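Long-range contact in putative triphosphoribosyl-dephospho-coA synthase (Archaeoglobus fulgidus DSM 4304, PDB 3H9P), which is of unknown function but may bind ATP and make triphosphoribosyl-dephospho-CoA: residues I156-S170 / L235-R249. Numbering follows the deposited sequence.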
loop_
_atom_site.group_PDB
_atom_site.type_symbol
_atom_site.label_atom_id
_atom_site.label_comp_id
_atom_site.label_asym_id
_atom_site.label_seq_id
_atom_site.Cartn_x
_atom_site.Cartn_y
_atom_site.Cartn_z
ATOM N N ILE A 156 11.500 16.448 -4.217
ATOM C CA ILE A 156 10.405 17.098 -4.931
ATOM C C ILE A 156 10.110 18.526 -4.429
ATOM O O ILE A 156 9.937 19.445 -5.211
ATOM C CB ILE A 156 9.143 16.217 -4.911
ATOM C CG1 ILE A 156 9.474 14.880 -5.603
ATOM C CG2 ILE A 156 8.005 16.916 -5.622
ATOM C CD1 ILE A 156 8.573 13.656 -5.198
ATOM N N SER A 157 10.123 18.727 -3.126
ATOM C CA SER A 157 9.833 20.018 -2.557
ATOM C C SER A 157 10.844 21.088 -2.956
ATOM O O SER A 157 10.467 22.229 -3.240
ATOM C CB SER A 157 9.766 19.894 -1.021
ATOM O OG SER A 157 8.744 18.962 -0.685
ATOM N N ILE A 158 12.115 20.712 -2.939
ATOM C CA ILE A 158 13.244 21.561 -3.374
ATOM C C ILE A 158 13.140 21.959 -4.845
ATOM O O ILE A 158 13.300 23.133 -5.183
ATOM C CB ILE A 158 14.613 20.842 -3.141
ATOM C CG1 ILE A 158 14.864 20.719 -1.645
ATOM C CG2 ILE A 158 15.806 21.580 -3.845
ATOM C CD1 ILE A 158 15.904 19.679 -1.283
ATOM N N GLU A 159 12.835 20.989 -5.694
ATOM C CA GLU A 159 12.629 21.223 -7.129
ATOM C C GLU A 159 11.433 22.152 -7.332
ATOM O O GLU A 159 11.484 23.063 -8.159
ATOM C CB GLU A 159 12.431 19.877 -7.884
ATOM C CG GLU A 159 11.781 20.010 -9.244
ATOM C CD GLU A 159 11.180 18.715 -9.786
ATOM O OE1 GLU A 159 11.092 17.680 -9.050
ATOM O OE2 GLU A 159 10.770 18.734 -10.980
ATOM N N GLY A 160 10.363 21.927 -6.575
ATOM C CA GLY A 160 9.221 22.831 -6.590
ATOM C C GLY A 160 9.621 24.230 -6.101
ATOM O O GLY A 160 9.184 25.245 -6.691
ATOM N N ALA A 161 10.483 24.300 -5.075
ATOM C CA ALA A 161 10.887 25.600 -4.558
ATOM C C ALA A 161 11.682 26.391 -5.618
ATOM O O ALA A 161 11.412 27.568 -5.895
ATOM C CB ALA A 161 11.683 25.442 -3.285
ATOM N N LYS A 162 12.640 25.720 -6.237
ATOM C CA LYS A 162 13.381 26.304 -7.339
ATOM C C LYS A 162 12.453 26.757 -8.487
ATOM O O LYS A 162 12.685 27.798 -9.088
ATOM C CB LYS A 162 14.419 25.319 -7.830
ATOM C CG LYS A 162 15.482 24.952 -6.795
ATOM C CD LYS A 162 16.500 23.964 -7.407
ATOM C CE LYS A 162 17.772 23.896 -6.586
ATOM N NZ LYS A 162 18.505 22.595 -6.755
ATOM N N PHE A 163 11.394 26.003 -8.766
ATOM C CA PHE A 163 10.449 26.384 -9.803
ATOM C C PHE A 163 9.826 27.752 -9.467
ATOM O O PHE A 163 9.833 28.675 -10.296
ATOM C CB PHE A 163 9.387 25.298 -9.914
ATOM C CG PHE A 163 8.406 25.461 -11.067
ATOM C CD1 PHE A 163 8.619 24.807 -12.276
ATOM C CD2 PHE A 163 7.231 26.185 -10.897
ATOM C CE1 PHE A 163 7.697 24.909 -13.330
ATOM C CE2 PHE A 163 6.303 26.313 -11.932
ATOM C CZ PHE A 163 6.526 25.662 -13.155
ATOM N N LEU A 164 9.303 27.870 -8.244
ATOM C CA LEU A 164 8.684 29.104 -7.726
ATOM C C LEU A 164 9.639 30.268 -7.741
ATOM O O LEU A 164 9.296 31.358 -8.226
ATOM C CB LEU A 164 8.171 28.910 -6.294
ATOM C CG LEU A 164 6.950 28.000 -6.083
ATOM C CD1 LEU A 164 6.778 27.638 -4.584
ATOM C CD2 LEU A 164 5.616 28.566 -6.724
ATOM N N LEU A 165 10.835 30.034 -7.199
ATOM C CA LEU A 165 11.857 31.056 -7.161
ATOM C C LEU A 165 12.182 31.602 -8.548
ATOM O O LEU A 165 12.394 32.795 -8.669
ATOM C CB LEU A 165 13.128 30.568 -6.462
ATOM C CG LEU A 165 13.071 30.212 -4.967
ATOM C CD1 LEU A 165 14.502 29.952 -4.531
ATOM C CD2 LEU A 165 12.413 31.319 -4.117
ATOM N N SER A 166 12.212 30.767 -9.592
ATOM C CA SER A 166 12.498 31.327 -10.932
ATOM C C SER A 166 11.339 32.145 -11.452
ATOM O O SER A 166 11.498 32.940 -12.368
ATOM C CB SER A 166 12.949 30.280 -11.956
ATOM O OG SER A 166 11.989 29.273 -12.122
ATOM N N PHE A 167 10.188 31.995 -10.814
ATOM C CA PHE A 167 8.980 32.671 -11.257
ATOM C C PHE A 167 8.833 34.070 -10.697
ATOM O O PHE A 167 8.717 35.025 -11.458
ATOM C CB PHE A 167 7.754 31.860 -10.877
ATOM C CG PHE A 167 6.927 31.454 -12.030
ATOM C CD1 PHE A 167 7.008 30.156 -12.520
ATOM C CD2 PHE A 167 6.078 32.361 -12.641
ATOM C CE1 PHE A 167 6.258 29.774 -13.605
ATOM C CE2 PHE A 167 5.320 31.985 -13.737
ATOM C CZ PHE A 167 5.412 30.691 -14.214
ATOM N N GLY A 168 8.825 34.205 -9.375
ATOM C CA GLY A 168 8.461 35.464 -8.762
ATOM C C GLY A 168 7.343 35.252 -7.755
ATOM O O GLY A 168 6.503 34.351 -7.907
ATOM N N ASN A 169 7.329 36.066 -6.704
ATOM C CA ASN A 169 6.306 35.904 -5.694
ATOM C C ASN A 169 4.951 36.285 -6.257
ATOM O O ASN A 169 4.674 37.476 -6.480
ATOM C CB ASN A 169 6.625 36.681 -4.416
ATOM C CG ASN A 169 6.003 36.041 -3.188
ATOM O OD1 ASN A 169 4.805 35.715 -3.169
ATOM N ND2 ASN A 169 6.817 35.841 -2.155
ATOM N N SER A 170 4.130 35.270 -6.529
ATOM C CA SER A 170 2.793 35.484 -7.082
ATOM C C SER A 170 1.956 34.247 -6.877
ATOM O O SER A 170 2.488 33.159 -6.734
ATOM C CB SER A 170 2.853 35.848 -8.583
ATOM O OG SER A 170 3.277 34.750 -9.386
ATOM N N LEU A 235 2.479 18.638 -1.903
ATOM C CA LEU A 235 3.846 18.936 -2.336
ATOM C C LEU A 235 3.985 20.378 -2.774
ATOM O O LEU A 235 5.076 20.971 -2.722
ATOM C CB LEU A 235 4.250 18.002 -3.473
ATOM C CG LEU A 235 4.510 16.552 -3.033
ATOM C CD1 LEU A 235 4.319 15.558 -4.192
ATOM C CD2 LEU A 235 5.896 16.377 -2.432
ATOM N N THR A 236 2.883 20.971 -3.204
ATOM C CA THR A 236 2.937 22.362 -3.594
ATOM C C THR A 236 3.177 23.216 -2.328
ATOM O O THR A 236 3.923 24.188 -2.342
ATOM C CB THR A 236 1.649 22.715 -4.321
ATOM O OG1 THR A 236 1.618 21.925 -5.498
ATOM C CG2 THR A 236 1.564 24.225 -4.698
ATOM N N ALA A 237 2.571 22.800 -1.231
ATOM C CA ALA A 237 2.675 23.519 0.020
ATOM C C ALA A 237 4.051 23.384 0.605
ATOM O O ALA A 237 4.579 24.348 1.132
ATOM C CB ALA A 237 1.612 23.006 1.031
ATOM N N SER A 238 4.627 22.194 0.567
ATOM C CA SER A 238 5.949 22.040 1.159
ATOM C C SER A 238 6.991 22.838 0.333
ATOM O O SER A 238 7.941 23.385 0.902
ATOM C CB SER A 238 6.323 20.566 1.290
ATOM O OG SER A 238 6.392 19.947 0.031
ATOM N N SER A 239 6.796 22.877 -1.000
ATOM C CA SER A 239 7.620 23.685 -1.904
ATOM C C SER A 239 7.537 25.197 -1.592
ATOM O O SER A 239 8.550 25.876 -1.673
ATOM C CB SER A 239 7.200 23.478 -3.371
ATOM O OG SER A 239 7.541 22.202 -3.820
ATOM N N ILE A 240 6.322 25.698 -1.305
ATOM C CA ILE A 240 6.108 27.079 -0.909
ATOM C C ILE A 240 6.896 27.371 0.358
ATOM O O ILE A 240 7.591 28.362 0.438
ATOM C CB ILE A 240 4.591 27.418 -0.673
ATOM C CG1 ILE A 240 3.791 27.397 -1.984
ATOM C CG2 ILE A 240 4.433 28.827 -0.049
ATOM C CD1 ILE A 240 2.264 27.433 -1.803
ATOM N N PHE A 241 6.792 26.481 1.342
ATOM C CA PHE A 241 7.526 26.642 2.570
ATOM C C PHE A 241 9.027 26.769 2.316
ATOM O O PHE A 241 9.659 27.670 2.824
ATOM C CB PHE A 241 7.243 25.567 3.634
ATOM C CG PHE A 241 8.010 25.830 4.941
ATOM C CD1 PHE A 241 7.573 26.792 5.841
ATOM C CD2 PHE A 241 9.231 25.212 5.189
ATOM C CE1 PHE A 241 8.304 27.105 7.008
ATOM C CE2 PHE A 241 9.977 25.507 6.352
ATOM C CZ PHE A 241 9.513 26.465 7.259
ATOM N N LEU A 242 9.602 25.853 1.556
ATOM C CA LEU A 242 11.033 26.000 1.225
ATOM C C LEU A 242 11.361 27.290 0.478
ATOM O O LEU A 242 12.341 27.967 0.812
ATOM C CB LEU A 242 11.572 24.776 0.480
ATOM C CG LEU A 242 11.501 23.506 1.336
ATOM C CD1 LEU A 242 11.881 22.220 0.572
ATOM C CD2 LEU A 242 12.368 23.681 2.604
ATOM N N ALA A 243 10.531 27.668 -0.494
ATOM C CA ALA A 243 10.829 28.881 -1.271
ATOM C C ALA A 243 10.814 30.139 -0.383
ATOM O O ALA A 243 11.637 31.078 -0.579
ATOM C CB ALA A 243 9.866 29.020 -2.468
ATOM N N LEU A 244 9.865 30.152 0.565
ATOM C CA LEU A 244 9.748 31.234 1.575
ATOM C C LEU A 244 10.993 31.348 2.425
ATOM O O LEU A 244 11.494 32.459 2.675
ATOM C CB LEU A 244 8.566 30.999 2.516
ATOM C CG LEU A 244 7.172 31.138 1.900
ATOM C CD1 LEU A 244 6.135 30.813 2.930
ATOM C CD2 LEU A 244 6.954 32.556 1.324
ATOM N N ALA A 245 11.499 30.202 2.863
ATOM C CA ALA A 245 12.663 30.216 3.710
ATOM C C ALA A 245 13.871 30.636 2.927
ATOM O O ALA A 245 14.755 31.266 3.471
ATOM C CB ALA A 245 12.896 28.875 4.350
ATOM N N GLU A 246 13.903 30.297 1.641
ATOM C CA GLU A 246 15.064 30.634 0.802
ATOM C C GLU A 246 15.113 32.146 0.512
ATOM O O GLU A 246 16.170 32.766 0.492
ATOM C CB GLU A 246 15.035 29.810 -0.498
ATOM C CG GLU A 246 16.288 29.946 -1.384
ATOM C CD GLU A 246 17.608 29.566 -0.683
ATOM O OE1 GLU A 246 17.627 28.739 0.252
ATOM O OE2 GLU A 246 18.652 30.101 -1.099
ATOM N N GLY A 247 13.943 32.730 0.297
ATOM C CA GLY A 247 13.805 34.160 0.019
ATOM C C GLY A 247 13.164 34.242 -1.339
ATOM O O GLY A 247 13.848 34.152 -2.339
ATOM N N TRP A 248 11.846 34.388 -1.364
ATOM C CA TRP A 248 11.063 34.429 -2.596
ATOM C C TRP A 248 10.563 35.863 -2.825
ATOM O O TRP A 248 9.566 36.293 -2.263
ATOM C CB TRP A 248 9.927 33.386 -2.513
ATOM C CG TRP A 248 9.075 33.193 -3.756
ATOM C CD1 TRP A 248 9.406 33.488 -5.060
ATOM C CD2 TRP A 248 7.754 32.639 -3.795
ATOM N NE1 TRP A 248 8.355 33.159 -5.901
ATOM C CE2 TRP A 248 7.334 32.639 -5.151
ATOM C CE3 TRP A 248 6.875 32.163 -2.813
ATOM C CZ2 TRP A 248 6.072 32.194 -5.545
ATOM C CZ3 TRP A 248 5.624 31.692 -3.210
ATOM C CH2 TRP A 248 5.233 31.716 -4.567
ATOM N N ARG A 249 11.288 36.608 -3.659
ATOM C CA ARG A 249 11.090 38.065 -3.778
ATOM C C ARG A 249 10.459 38.311 -5.126
ATOM O O ARG A 249 11.193 38.203 -6.119
ATOM C CB ARG A 249 12.427 38.834 -3.722
ATOM C CG ARG A 249 13.598 38.146 -2.981
ATOM C CD ARG A 249 13.919 38.871 -1.689
ATOM N NE ARG A 249 15.036 38.282 -0.940
ATOM C CZ ARG A 249 14.945 37.881 0.329
ATOM N NH1 ARG A 249 13.805 38.005 0.978
ATOM N NH2 ARG A 249 15.994 37.379 0.968
ATOM O OXT ARG A 249 9.249 38.592 -5.241
#
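Two helices of this all-helical fold, 155-167 and 230-246, pack closely: their segments 156-167 and 235-246 cross at -62° with axes 7.6 Å apart, and the C-terminal tail then turns across the C-terminal end of the first. Small residues make the closeness possible. Ser-157 and Ser-239 interlock as knobs into holes, and Ser-239 OG rests 3.3 Å from Gly-160 CA, where a beta carbon would clash. The same hydroxyl lies 3.0 Å from Ser-157 O and also near Leu-235 O. Ser-157 OG meets Ser-238 OG at 2.6 Å and is hydrogen-bonded to Glu-149 OE1 of helix 145-151. Further along, Ala-161 lies against Leu-242 and Ala-243, while Leu-164 CD1 reaches Ile-240.

Beyond the helix, Trp-248 is sandwiched. Its CG stands anti to the backbone N (chi1 -175°), which carries the indole between Leu-164 CB, over the six-membered ring, and Asn-169 CA, 3.7 Å from the five-membered ring's centroid on the opposite face. The Asn-169 amide stacks nearly parallel to the ring, and its ND2 gives a nearly straight bond (169°) to Trp-248 O at 2.8 Å, from above the carbonyl plane. Leu-165 CD2 packs on Trp-248 CB at 3.6 Å. With an alanine here, Leu-164 and Asn-169 would probably lose the ring between them, opening a gap under the tail. Small residues thus permit the close crossing, their hydroxyls pairing with polar atoms inside it, whereas ring packing together with the Asn-169 hydrogen bond holds the chain's end.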